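Local coordinates for protein carbohydrate esterase family 2 (CE2) (Chaetomium olivicolor, PDB 4XVH) that probably removes acetyl groups from xylan and related plant polysaccharides, as a carbohydrate esterase that joins an SGNH-type hydrolase domain to a beta-sandwich carbohydrate-binding domain, at residues L46-G50 with L70-T76; P130-T134 with V301-Y305; Y231-V236 with I278-R284. All coordinates share one frame. Residue numbers count along the deposited sequence, not the author numbering.

Contact 1: L46-G50 with L70-T76; sequences LVIDG and LRKGKHT
An antiparallel strand pair meets here at its end, in the N-terminal beta-sandwich (jelly-roll) domain: strand 44-48 runs out into a turn at 49-50 while strand 73-81 is just starting beside it. Leu46 to Ile48 are extended (phi near -112°, psi 118° to 127°). Asp49 and Gly50 then take left-handed helical angles, 53/34 and 60/28, which turn the chain out of the strand. The register places Asp49 beside Thr76, with CA atoms 4.9 Å apart. Asp49 N donates to Thr76 O at 3.0 Å, and the same oxygen accepts a CA-H...O contact from Ile48 CA at 3.5 Å. With chi1 m, the Asp49 carboxylate reaches along the neighbouring strand: OD1 accepts from Thr76 N (3.1 Å) and OD2 from His75 ND1 (2.7 Å), a His-carboxylate hydrogen bond at the ring edge. His75, chi1 m, is held on its far nitrogen as well, NE2 donating to Arg71 O at 2.7 Å. An apolar contact, Ile48 CG2 to Leu70 CD1 at 4.1 Å, flanks these bonds. One water bridges the turn and the neighbouring strand, donating to Val47 O (2.9 Å), accepting from Gly50 N (2.8 Å) and lying 2.7 Å from Thr76 OG1.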
ATOM      1  N   LEU A  46     -10.231 -12.569   3.118  1.00 18.14           N
ATOM      2  CA  LEU A  46     -11.550 -12.733   2.498  1.00 17.31           C
ATOM      3  C   LEU A  46     -12.589 -12.294   3.522  1.00 17.41           C
ATOM      4  O   LEU A  46     -12.652 -12.876   4.625  1.00 17.77           O
ATOM      5  CB  LEU A  46     -11.766 -14.195   2.058  1.00 17.35           C
ATOM      6  CG  LEU A  46     -13.119 -14.487   1.393  1.00 18.95           C
ATOM      7  CD1 LEU A  46     -13.151 -13.905  -0.021  1.00 17.56           C
ATOM      8  CD2 LEU A  46     -13.364 -15.989   1.385  1.00 20.57           C
ATOM      9  N   VAL A  47     -13.366 -11.256   3.206  1.00 16.44           N
ATOM     10  CA  VAL A  47     -14.315 -10.705   4.166  1.00 17.52           C
ATOM     11  C   VAL A  47     -15.736 -10.983   3.672  1.00 20.69           C
ATOM     12  O   VAL A  47     -16.110 -10.574   2.574  1.00 20.59           O
ATOM     13  CB  VAL A  47     -14.111  -9.187   4.395  1.00 17.33           C
ATOM     14  CG1 VAL A  47     -15.316  -8.596   5.112  1.00 16.56           C
ATOM     15  CG2 VAL A  47     -12.804  -8.939   5.204  1.00 15.96           C
ATOM     16  N   ILE A  48     -16.499 -11.715   4.480  1.00 20.84           N
ATOM     17  CA  ILE A  48     -17.837 -12.144   4.109  1.00 22.91           C
ATOM     18  C   ILE A  48     -18.867 -11.424   4.973  1.00 24.15           C
ATOM     19  O   ILE A  48     -18.754 -11.447   6.216  1.00 23.88           O
ATOM     20  CB  ILE A  48     -17.994 -13.676   4.294  1.00 24.72           C
ATOM     21  CG1 ILE A  48     -16.857 -14.411   3.593  1.00 24.37           C
ATOM     22  CG2 ILE A  48     -19.350 -14.161   3.776  1.00 25.51           C
ATOM     23  CD1 ILE A  48     -16.921 -14.210   2.021  1.00 24.03           C
ATOM     24  N   ASP A  49     -19.856 -10.791   4.342  1.00 23.72           N
ATOM     25  CA  ASP A  49     -20.882 -10.071   5.097  1.00 24.86           C
ATOM     26  C   ASP A  49     -20.274  -9.060   6.076  1.00 24.17           C
ATOM     27  O   ASP A  49     -20.790  -8.847   7.179  1.00 25.00           O
ATOM     28  CB  ASP A  49     -21.776 -11.075   5.838  1.00 26.66           C
ATOM     29  CG  ASP A  49     -22.537 -11.969   4.875  1.00 28.51           C
ATOM     30  OD1 ASP A  49     -22.719 -11.509   3.730  1.00 28.62           O
ATOM     31  OD2 ASP A  49     -22.934 -13.099   5.245  1.00 30.10           O
ATOM     32  N   GLY A  50     -19.156  -8.474   5.658  1.00 22.05           N
ATOM     33  CA  GLY A  50     -18.402  -7.542   6.471  1.00 22.90           C
ATOM     34  C   GLY A  50     -17.883  -8.113   7.770  1.00 23.25           C
ATOM     35  O   GLY A  50     -17.704  -7.384   8.730  1.00 24.21           O
ATOM     36  N   LEU A  70     -23.009 -20.745   5.259  1.00 27.88           N
ATOM     37  CA  LEU A  70     -23.785 -19.538   4.998  1.00 26.75           C
ATOM     38  C   LEU A  70     -25.253 -19.917   4.787  1.00 28.50           C
ATOM     39  O   LEU A  70     -25.564 -21.040   4.364  1.00 30.87           O
ATOM     40  CB  LEU A  70     -23.225 -18.767   3.791  1.00 25.21           C
ATOM     41  CG  LEU A  70     -21.811 -18.199   3.976  1.00 25.86           C
ATOM     42  CD1 LEU A  70     -21.361 -17.535   2.662  1.00 24.61           C
ATOM     43  CD2 LEU A  70     -21.715 -17.212   5.168  1.00 22.54           C
ATOM     44  N   ARG A  71     -26.164 -19.016   5.142  1.00 28.19           N
ATOM     45  CA  ARG A  71     -27.587 -19.270   4.930  1.00 33.15           C
ATOM     46  C   ARG A  71     -27.950 -18.795   3.538  1.00 31.87           C
ATOM     47  O   ARG A  71     -27.470 -17.737   3.122  1.00 29.34           O
ATOM     48  CB  ARG A  71     -28.430 -18.552   5.982  1.00 35.58           C
ATOM     49  CG  ARG A  71     -29.945 -18.742   5.840  1.00 40.94           C
ATOM     50  CD  ARG A  71     -30.698 -17.973   6.943  1.00 43.80           C
ATOM     51  NE  ARG A  71     -32.131 -17.966   6.691  1.00 48.14           N
ATOM     52  CZ  ARG A  71     -32.966 -18.895   7.147  1.00 53.96           C
ATOM     53  NH1 ARG A  71     -32.504 -19.893   7.897  1.00 56.05           N
ATOM     54  NH2 ARG A  71     -34.264 -18.831   6.862  1.00 56.42           N
ATOM     55  N   LYS A  72     -28.769 -19.565   2.807  1.00 32.66           N
ATOM     56  CA  LYS A  72     -29.204 -19.136   1.476  1.00 33.33           C
ATOM     57  C   LYS A  72     -29.784 -17.726   1.513  1.00 33.41           C
ATOM     58  O   LYS A  72     -30.740 -17.456   2.253  1.00 34.44           O
ATOM     59  CB  LYS A  72     -30.253 -20.085   0.897  1.00 35.80           C
ATOM     60  CG  LYS A  72     -30.707 -19.685  -0.503  1.00 37.04           C
ATOM     61  CD  LYS A  72     -31.732 -20.693  -1.031  1.00 40.84           C
ATOM     62  CE  LYS A  72     -32.172 -20.358  -2.440  1.00 43.46           C
ATOM     63  NZ  LYS A  72     -33.247 -21.337  -2.841  1.00 47.32           N
ATOM     64  N   GLY A  73     -29.204 -16.831   0.726  1.00 32.10           N
ATOM     65  CA  GLY A  73     -29.656 -15.452   0.704  1.00 32.78           C
ATOM     66  C   GLY A  73     -28.548 -14.516   0.253  1.00 31.53           C
ATOM     67  O   GLY A  73     -27.540 -14.957  -0.290  1.00 31.05           O
ATOM     68  N   LYS A  74     -28.729 -13.222   0.480  1.00 32.50           N
ATOM     69  CA  LYS A  74     -27.757 -12.232  -0.000  1.00 33.33           C
ATOM     70  C   LYS A  74     -26.464 -12.251   0.826  1.00 29.33           C
ATOM     71  O   LYS A  74     -26.502 -12.335   2.058  1.00 29.31           O
ATOM     72  CB  LYS A  74     -28.379 -10.821   0.008  1.00 36.93           C
ATOM     73  CG  LYS A  74     -27.362  -9.729  -0.325  1.00 39.86           C
ATOM     74  CD  LYS A  74     -27.994  -8.362  -0.521  1.00 44.07           C
ATOM     75  CE  LYS A  74     -26.909  -7.314  -0.841  1.00 45.75           C
ATOM     76  NZ  LYS A  74     -27.518  -5.973  -1.049  1.00 49.40           N
ATOM     77  N   HIS A  75     -25.317 -12.220   0.158  1.00 26.91           N
ATOM     78  CA  HIS A  75     -24.051 -12.100   0.872  1.00 25.27           C
ATOM     79  C   HIS A  75     -23.136 -11.132   0.113  1.00 25.07           C
ATOM     80  O   HIS A  75     -23.291 -10.964  -1.098  1.00 25.97           O
ATOM     81  CB  HIS A  75     -23.381 -13.464   1.042  1.00 25.50           C
ATOM     82  CG  HIS A  75     -24.193 -14.420   1.856  1.00 26.69           C
ATOM     83  ND1 HIS A  75     -24.226 -14.384   3.236  1.00 26.84           N
ATOM     84  CD2 HIS A  75     -25.058 -15.393   1.480  1.00 27.62           C
ATOM     85  CE1 HIS A  75     -25.067 -15.309   3.675  1.00 28.62           C
ATOM     86  NE2 HIS A  75     -25.577 -15.940   2.628  1.00 29.25           N
ATOM     87  N   THR A  76     -22.246 -10.461   0.845  1.00 24.72           N
ATOM     88  CA  THR A  76     -21.230  -9.599   0.250  1.00 23.96           C
ATOM     89  C   THR A  76     -19.887 -10.286   0.393  1.00 22.84           C
ATOM     90  O   THR A  76     -19.628 -10.991   1.377  1.00 22.57           O
ATOM     91  CB  THR A  76     -21.147  -8.203   0.912  1.00 24.56           C
ATOM     92  OG1 THR A  76     -20.801  -8.350   2.300  1.00 25.51           O
ATOM     93  CG2 THR A  76     -22.464  -7.439   0.794  1.00 25.88           C
TER
HETATM   94  O   HOH W   1     -18.224  -8.566   2.979  1.00 22.99           O

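Contact 2: P130-T134 with V301-Y305; sequences PCTNT and VGCDY
The side chain of Cys131 overlaps that of Cys303, and the two are joined by a disulfide, SG to SG 2.1 Å, with chi3 at -111°. Cys131 is extended (phi/psi -158/153) with chi1 p; Cys303 (-62/137) has chi1 m, and its CA-CB bond points toward the opposing segment. Their CA atoms stand 4.9 Å apart, the closest CA approach between 130-134 and 301-305. The disulfide and two bridging waters connect the segments. The first water accepts from Cys131 N (2.9 Å) and Asp304 N (2.8 Å), bridging the backbones next to the disulfide. The second accepts from Asn133 N at 3.0 Å and donates to Asp304 OD2 at 2.5 Å. Asn133 also packs against the bridge, its CB 4.4 Å from Cys303 CB. A cis peptide precedes Pro130, and the chain reverses direction at Asp304 and Tyr305, both with positive phi (58/41 and 59/26). Polar ends are held from outside: Asp304 OD2 bonds Tyr123 OH, and Asn133 ND2 bonds Tyr87 OH and Glu138 OE2. Tyr87 and His306 line the pocket that holds the bound polyether, and the Asp304 side chain lies about 6 Å from that ligand. The disulfide covalently joins two loops beside this pocket, Cys303 lying three residues before His306, which is consistent with the catalytic histidine of SGNH hydrolases. The first loop lies between helices 118-121 and 144-151, the second between strand 289-292 and helix 309-327.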
ATOM      1  N   PRO A 130      11.324 -11.492  17.376  1.00 28.66           N
ATOM      2  CA  PRO A 130      11.983 -11.552  16.068  1.00 28.24           C
ATOM      3  C   PRO A 130      11.290 -12.567  15.155  1.00 27.86           C
ATOM      4  O   PRO A 130      10.863 -13.606  15.661  1.00 28.91           O
ATOM      5  CB  PRO A 130      13.410 -12.005  16.415  1.00 27.81           C
ATOM      6  CG  PRO A 130      13.226 -12.842  17.623  1.00 29.53           C
ATOM      7  CD  PRO A 130      12.111 -12.186  18.409  1.00 30.65           C
ATOM      8  N   CYS A 131      11.187 -12.283  13.860  1.00 23.89           N
ATOM      9  CA  CYS A 131      10.532 -13.202  12.936  1.00 26.75           C
ATOM     10  C   CYS A 131      11.004 -12.959  11.510  1.00 24.86           C
ATOM     11  O   CYS A 131      11.436 -11.850  11.168  1.00 22.65           O
ATOM     12  CB  CYS A 131       9.001 -13.074  13.017  1.00 26.02           C
ATOM     13  SG  CYS A 131       8.385 -11.337  12.874  1.00 26.42           S
ATOM     14  N   THR A 132      10.946 -14.007  10.687  1.00 24.17           N
ATOM     15  CA  THR A 132      11.189 -13.856   9.252  1.00 24.21           C
ATOM     16  C   THR A 132       9.908 -13.451   8.531  1.00 22.10           C
ATOM     17  O   THR A 132       8.863 -14.085   8.686  1.00 20.85           O
ATOM     18  CB  THR A 132      11.756 -15.159   8.651  1.00 26.46           C
ATOM     19  OG1 THR A 132      13.049 -15.387   9.223  1.00 27.14           O
ATOM     20  CG2 THR A 132      11.889 -15.043   7.155  1.00 25.62           C
ATOM     21  N   ASN A 133       9.980 -12.366   7.776  1.00 19.66           N
ATOM     22  CA  ASN A 133       8.813 -11.899   7.034  1.00 20.91           C
ATOM     23  C   ASN A 133       8.378 -12.952   6.040  1.00 21.13           C
ATOM     24  O   ASN A 133       9.218 -13.655   5.468  1.00 19.77           O
ATOM     25  CB  ASN A 133       9.107 -10.603   6.288  1.00 21.07           C
ATOM     26  CG  ASN A 133       7.845  -9.979   5.701  1.00 21.62           C
ATOM     27  OD1 ASN A 133       6.839  -9.789   6.408  1.00 20.60           O
ATOM     28  ND2 ASN A 133       7.889  -9.653   4.415  1.00 20.79           N
ATOM     29  N   THR A 134       7.072 -13.071   5.846  1.00 18.72           N
ATOM     30  CA  THR A 134       6.512 -13.975   4.842  1.00 19.62           C
ATOM     31  C   THR A 134       5.334 -13.245   4.222  1.00 18.84           C
ATOM     32  O   THR A 134       4.851 -12.274   4.811  1.00 17.24           O
ATOM     33  CB  THR A 134       5.993 -15.275   5.436  1.00 20.23           C
ATOM     34  OG1 THR A 134       4.903 -14.963   6.324  1.00 20.13           O
ATOM     35  CG2 THR A 134       7.093 -16.042   6.215  1.00 25.03           C
ATOM     36  N   VAL A 301       7.730  -4.131  17.960  1.00 19.13           N
ATOM     37  CA  VAL A 301       7.802  -4.085  16.511  1.00 17.55           C
ATOM     38  C   VAL A 301       7.459  -5.444  15.894  1.00 18.50           C
ATOM     39  O   VAL A 301       7.427  -6.459  16.605  1.00 19.07           O
ATOM     40  CB  VAL A 301       9.220  -3.635  16.034  1.00 21.85           C
ATOM     41  CG1 VAL A 301       9.508  -2.203  16.431  1.00 17.77           C
ATOM     42  CG2 VAL A 301      10.306  -4.582  16.615  1.00 21.73           C
ATOM     43  N   GLY A 302       7.239  -5.453  14.580  1.00 17.26           N
ATOM     44  CA  GLY A 302       7.021  -6.686  13.845  1.00 20.16           C
ATOM     45  C   GLY A 302       8.343  -7.167  13.262  1.00 20.32           C
ATOM     46  O   GLY A 302       9.404  -6.805  13.781  1.00 20.45           O
ATOM     47  N   CYS A 303       8.291  -7.971  12.197  1.00 19.72           N
ATOM     48  CA  CYS A 303       9.527  -8.586  11.674  1.00 20.29           C
ATOM     49  C   CYS A 303      10.482  -7.496  11.222  1.00 19.80           C
ATOM     50  O   CYS A 303      10.065  -6.527  10.566  1.00 18.02           O
ATOM     51  CB  CYS A 303       9.236  -9.529  10.503  1.00 17.46           C
ATOM     52  SG  CYS A 303       7.990 -10.736  10.912  1.00 23.08           S
ATOM     53  N   ASP A 304      11.764  -7.671  11.556  1.00 21.17           N
ATOM     54  CA  ASP A 304      12.821  -6.778  11.051  1.00 21.21           C
ATOM     55  C   ASP A 304      12.544  -5.326  11.430  1.00 19.47           C
ATOM     56  O   ASP A 304      12.730  -4.405  10.621  1.00 18.74           O
ATOM     57  CB  ASP A 304      12.963  -6.952   9.529  1.00 20.92           C
ATOM     58  CG  ASP A 304      13.434  -8.362   9.155  1.00 22.17           C
ATOM     59  OD1 ASP A 304      14.384  -8.846   9.814  1.00 22.61           O
ATOM     60  OD2 ASP A 304      12.846  -8.989   8.234  1.00 21.34           O
ATOM     61  N   TYR A 305      12.088  -5.134  12.674  1.00 19.42           N
ATOM     62  CA  TYR A 305      11.788  -3.801  13.223  1.00 20.03           C
ATOM     63  C   TYR A 305      10.750  -2.990  12.460  1.00 19.77           C
ATOM     64  O   TYR A 305      10.759  -1.752  12.540  1.00 20.12           O
ATOM     65  CB  TYR A 305      13.079  -2.976  13.351  1.00 21.55           C
ATOM     66  CG  TYR A 305      14.131  -3.736  14.114  1.00 25.57           C
ATOM     67  CD1 TYR A 305      14.149  -3.727  15.498  1.00 27.88           C
ATOM     68  CD2 TYR A 305      15.075  -4.516  13.453  1.00 26.87           C
ATOM     69  CE1 TYR A 305      15.097  -4.454  16.205  1.00 29.33           C
ATOM     70  CE2 TYR A 305      16.022  -5.240  14.159  1.00 28.93           C
ATOM     71  CZ  TYR A 305      16.017  -5.202  15.532  1.00 30.72           C
ATOM     72  OH  TYR A 305      16.949  -5.921  16.247  1.00 33.23           O
TER
HETATM   73  O   HOH W   2      12.708  -9.995  12.838  1.00 14.83           O
HETATM   74  O   HOH W   3      12.854 -11.391   7.523  1.00 18.73           O

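Contact 3: Y231-V236 with I278-R284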
ATOM      1  N   TYR A 231      17.421  14.362  -2.458  1.00 28.37           N
ATOM      2  CA  TYR A 231      16.204  13.726  -1.911  1.00 26.05           C
ATOM      3  C   TYR A 231      15.028  14.724  -1.946  1.00 26.95           C
ATOM      4  O   TYR A 231      13.926  14.424  -2.433  1.00 25.54           O
ATOM      5  CB  TYR A 231      16.473  13.235  -0.491  1.00 25.57           C
ATOM      6  CG  TYR A 231      15.272  12.699   0.272  1.00 23.97           C
ATOM      7  CD1 TYR A 231      14.699  11.470  -0.052  1.00 21.63           C
ATOM      8  CD2 TYR A 231      14.750  13.411   1.342  1.00 23.80           C
ATOM      9  CE1 TYR A 231      13.606  10.988   0.654  1.00 23.90           C
ATOM     10  CE2 TYR A 231      13.657  12.951   2.052  1.00 23.38           C
ATOM     11  CZ  TYR A 231      13.088  11.745   1.727  1.00 23.20           C
ATOM     12  OH  TYR A 231      12.007  11.306   2.467  1.00 21.60           O
ATOM     13  N   THR A 232      15.297  15.931  -1.468  1.00 29.03           N
ATOM     14  CA  THR A 232      14.321  17.016  -1.494  1.00 29.04           C
ATOM     15  C   THR A 232      13.852  17.329  -2.920  1.00 29.70           C
ATOM     16  O   THR A 232      12.648  17.416  -3.188  1.00 28.24           O
ATOM     17  CB  THR A 232      14.928  18.289  -0.885  1.00 31.40           C
ATOM     18  OG1 THR A 232      15.465  17.999   0.410  1.00 31.38           O
ATOM     19  CG2 THR A 232      13.877  19.398  -0.780  1.00 31.93           C
ATOM     20  N   ASP A 233      14.822  17.543  -3.817  1.00 30.83           N
ATOM     21  CA  ASP A 233      14.514  17.869  -5.208  1.00 31.63           C
ATOM     22  C   ASP A 233      13.650  16.771  -5.841  1.00 29.28           C
ATOM     23  O   ASP A 233      12.735  17.060  -6.604  1.00 29.69           O
ATOM     24  CB  ASP A 233      15.790  18.043  -6.036  1.00 33.99           C
ATOM     25  CG  ASP A 233      16.558  19.336  -5.727  1.00 37.48           C
ATOM     26  OD1 ASP A 233      16.034  20.230  -5.030  1.00 37.74           O
ATOM     27  OD2 ASP A 233      17.716  19.451  -6.211  1.00 38.88           O
ATOM     28  N   ALA A 234      13.964  15.508  -5.540  1.00 26.99           N
ATOM     29  CA  ALA A 234      13.242  14.377  -6.099  1.00 26.03           C
ATOM     30  C   ALA A 234      11.826  14.273  -5.572  1.00 25.25           C
ATOM     31  O   ALA A 234      10.902  13.842  -6.287  1.00 24.42           O
ATOM     32  CB  ALA A 234      13.966  13.087  -5.797  1.00 24.63           C
ATOM     33  N   MET A 235      11.666  14.605  -4.298  1.00 24.54           N
ATOM     34  CA  MET A 235      10.335  14.595  -3.696  1.00 24.04           C
ATOM     35  C   MET A 235       9.447  15.635  -4.417  1.00 24.98           C
ATOM     36  O   MET A 235       8.314  15.352  -4.765  1.00 24.91           O
ATOM     37  CB  MET A 235      10.428  14.890  -2.200  1.00 23.97           C
ATOM     38  CG  MET A 235       9.090  14.824  -1.475  1.00 23.14           C
ATOM     39  SD  MET A 235       8.423  13.115  -1.351  1.00 27.72           S
ATOM     40  CE  MET A 235       9.369  12.426   0.024  1.00 25.65           C
ATOM     41  N   VAL A 236       9.988  16.826  -4.660  1.00 26.81           N
ATOM     42  CA  VAL A 236       9.235  17.844  -5.385  1.00 27.75           C
ATOM     43  C   VAL A 236       8.888  17.343  -6.795  1.00 29.95           C
ATOM     44  O   VAL A 236       7.734  17.386  -7.219  1.00 30.41           O
ATOM     45  CB  VAL A 236      10.021  19.165  -5.444  1.00 28.41           C
ATOM     46  CG1 VAL A 236       9.362  20.149  -6.412  1.00 27.78           C
ATOM     47  CG2 VAL A 236      10.121  19.762  -4.032  1.00 27.80           C
ATOM     48  N   ILE A 278      11.596  17.032   4.014  1.00 22.66           N
ATOM     49  CA  ILE A 278      10.226  16.922   3.554  1.00 24.78           C
ATOM     50  C   ILE A 278       9.484  18.250   3.700  1.00 24.42           C
ATOM     51  O   ILE A 278       8.760  18.660   2.786  1.00 24.45           O
ATOM     52  CB  ILE A 278       9.488  15.767   4.305  1.00 22.37           C
ATOM     53  CG1 ILE A 278      10.021  14.425   3.788  1.00 20.85           C
ATOM     54  CG2 ILE A 278       7.965  15.850   4.127  1.00 22.97           C
ATOM     55  CD1 ILE A 278       9.562  13.205   4.600  1.00 19.28           C
ATOM     56  N   LYS A 279       9.696  18.937   4.815  1.00 24.01           N
ATOM     57  CA  LYS A 279       9.062  20.231   5.027  1.00 26.74           C
ATOM     58  C   LYS A 279       9.497  21.214   3.966  1.00 29.42           C
ATOM     59  O   LYS A 279       8.695  22.014   3.461  1.00 29.38           O
ATOM     60  CB  LYS A 279       9.398  20.779   6.419  1.00 28.12           C
ATOM     61  CG  LYS A 279       8.752  19.969   7.564  1.00 28.46           C
ATOM     62  CD  LYS A 279       9.048  20.623   8.904  1.00 33.06           C
ATOM     63  CE  LYS A 279       8.317  19.952  10.064  1.00 35.47           C
ATOM     64  NZ  LYS A 279       8.699  20.597  11.379  1.00 37.93           N
ATOM     65  N   ASN A 280      10.781  21.174   3.638  1.00 30.49           N
ATOM     66  CA  ASN A 280      11.283  21.972   2.524  1.00 33.77           C
ATOM     67  C   ASN A 280      10.537  21.661   1.225  1.00 31.20           C
ATOM     68  O   ASN A 280      10.098  22.569   0.532  1.00 32.06           O
ATOM     69  CB  ASN A 280      12.789  21.748   2.334  1.00 38.05           C
ATOM     70  CG  ASN A 280      13.628  22.618   3.247  1.00 43.69           C
ATOM     71  OD1 ASN A 280      13.140  23.599   3.813  1.00 45.28           O
ATOM     72  ND2 ASN A 280      14.906  22.271   3.385  1.00 46.17           N
ATOM     73  N   ALA A 281      10.395  20.379   0.898  1.00 28.14           N
ATOM     74  CA  ALA A 281       9.641  19.968  -0.287  1.00 27.18           C
ATOM     75  C   ALA A 281       8.209  20.500  -0.242  1.00 27.20           C
ATOM     76  O   ALA A 281       7.696  21.028  -1.238  1.00 28.67           O
ATOM     77  CB  ALA A 281       9.641  18.427  -0.421  1.00 24.37           C
ATOM     78  N   VAL A 282       7.566  20.365   0.916  1.00 27.06           N
ATOM     79  CA  VAL A 282       6.203  20.872   1.096  1.00 26.99           C
ATOM     80  C   VAL A 282       6.142  22.370   0.844  1.00 29.75           C
ATOM     81  O   VAL A 282       5.268  22.847   0.132  1.00 30.68           O
ATOM     82  CB  VAL A 282       5.666  20.557   2.501  1.00 25.84           C
ATOM     83  CG1 VAL A 282       4.405  21.388   2.809  1.00 25.92           C
ATOM     84  CG2 VAL A 282       5.399  19.064   2.620  1.00 24.60           C
ATOM     85  N   SER A 283       7.097  23.110   1.392  1.00 31.29           N
ATOM     86  CA  SER A 283       7.175  24.550   1.143  1.00 32.69           C
ATOM     87  C   SER A 283       7.294  24.872  -0.364  1.00 31.99           C
ATOM     88  O   SER A 283       6.624  25.779  -0.864  1.00 30.96           O
ATOM     89  CB  SER A 283       8.351  25.138   1.921  1.00 36.81           C
ATOM     90  OG  SER A 283       8.407  26.551   1.803  1.00 41.56           O
ATOM     91  N   ARG A 284       8.115  24.119  -1.098  1.00 31.62           N
ATOM     92  CA  ARG A 284       8.275  24.373  -2.529  1.00 33.87           C
ATOM     93  C   ARG A 284       7.006  23.990  -3.314  1.00 33.23           C
ATOM     94  O   ARG A 284       6.706  24.592  -4.351  1.00 34.18           O
ATOM     95  CB  ARG A 284       9.490  23.624  -3.101  1.00 36.57           C
ATOM     96  CG  ARG A 284      10.811  23.835  -2.338  1.00 40.06           C
ATOM     97  CD  ARG A 284      12.002  24.066  -3.256  1.00 44.30           C
ATOM     98  NE  ARG A 284      12.266  23.008  -4.235  1.00 45.65           N
ATOM     99  CZ  ARG A 284      13.308  22.174  -4.186  1.00 47.26           C
ATOM    100  NH1 ARG A 284      14.198  22.255  -3.198  1.00 47.51           N
ATOM    101  NH2 ARG A 284      13.460  21.250  -5.126  1.00 47.67           N
TER
HETATM  102  O   HOH W   4      16.087  20.033   2.029  1.00 29.81           O
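Ala281 sits at the apolar centre; the axes of segments 231-236 and 278-284 approach to 8.8 Å, which its small side chain permits. Val236 CG2 lies 3.9 Å from Ala281 CB and Met235 CG 3.8 Å from the same atom; the closest CA pair, Val236 and Ala281, is 5.5 Å apart. Toward the interior, Ile278 CG1 meets Met235 CE and Tyr231 CE2, each at 4.3 Å, and both Met235 and Ile278 rest on Leu253 of strand 250-254. The Tyr231 hydroxyl, 3.8 Å from Ile278 CD1, is hydrogen-bonded to Leu212 O and Gln274 NE2. Farther out, Thr232 CG2 packs 4.1 Å from Asn280 CB, while OG1, bonded to Val228 O, accepts from a water (2.7 Å) that in turn accepts from Asn280 ND2 (2.9 Å). At the exposed edge Arg284 reaches across: NH2 makes a 2.8 Å salt bridge to Asp233 OD1, NH1 adds a weak 3.3 Å hydrogen bond to that oxygen, and Val236 CG2 lies over one face of the guanidinium. The segments cross at -41° with their N-to-C directions in the same general sense. Such side-by-side helices, both packed against a parallel sheet, are typical of the Rossmann-like alpha/beta/alpha fold of SGNH hydrolases.

How the contacts relate
From the N terminus, contact 1 comes first and closes a 19-residue excursion within the beta-sandwich domain that holds strands 54-56 and 63-65. The chain then enters the hydrolase domain, where 130-134 opens contact 2; its partner 301-305 arrives only after 166 residues. Contact 3 opens and closes within that span, pairing helices 228-243 and 270-285, which flank strand 250-254 in sequence and both pack on it. Contact 1 is in series with both others; contacts 1 and 3 lie on opposite sides of the chain's centre, their centres 46 Å apart. Contact 2 joins early and late loops of the hydrolase domain beside the ligand pocket; its nearest atoms are about 15 Å from contact 1 and about 17 Å from contact 3.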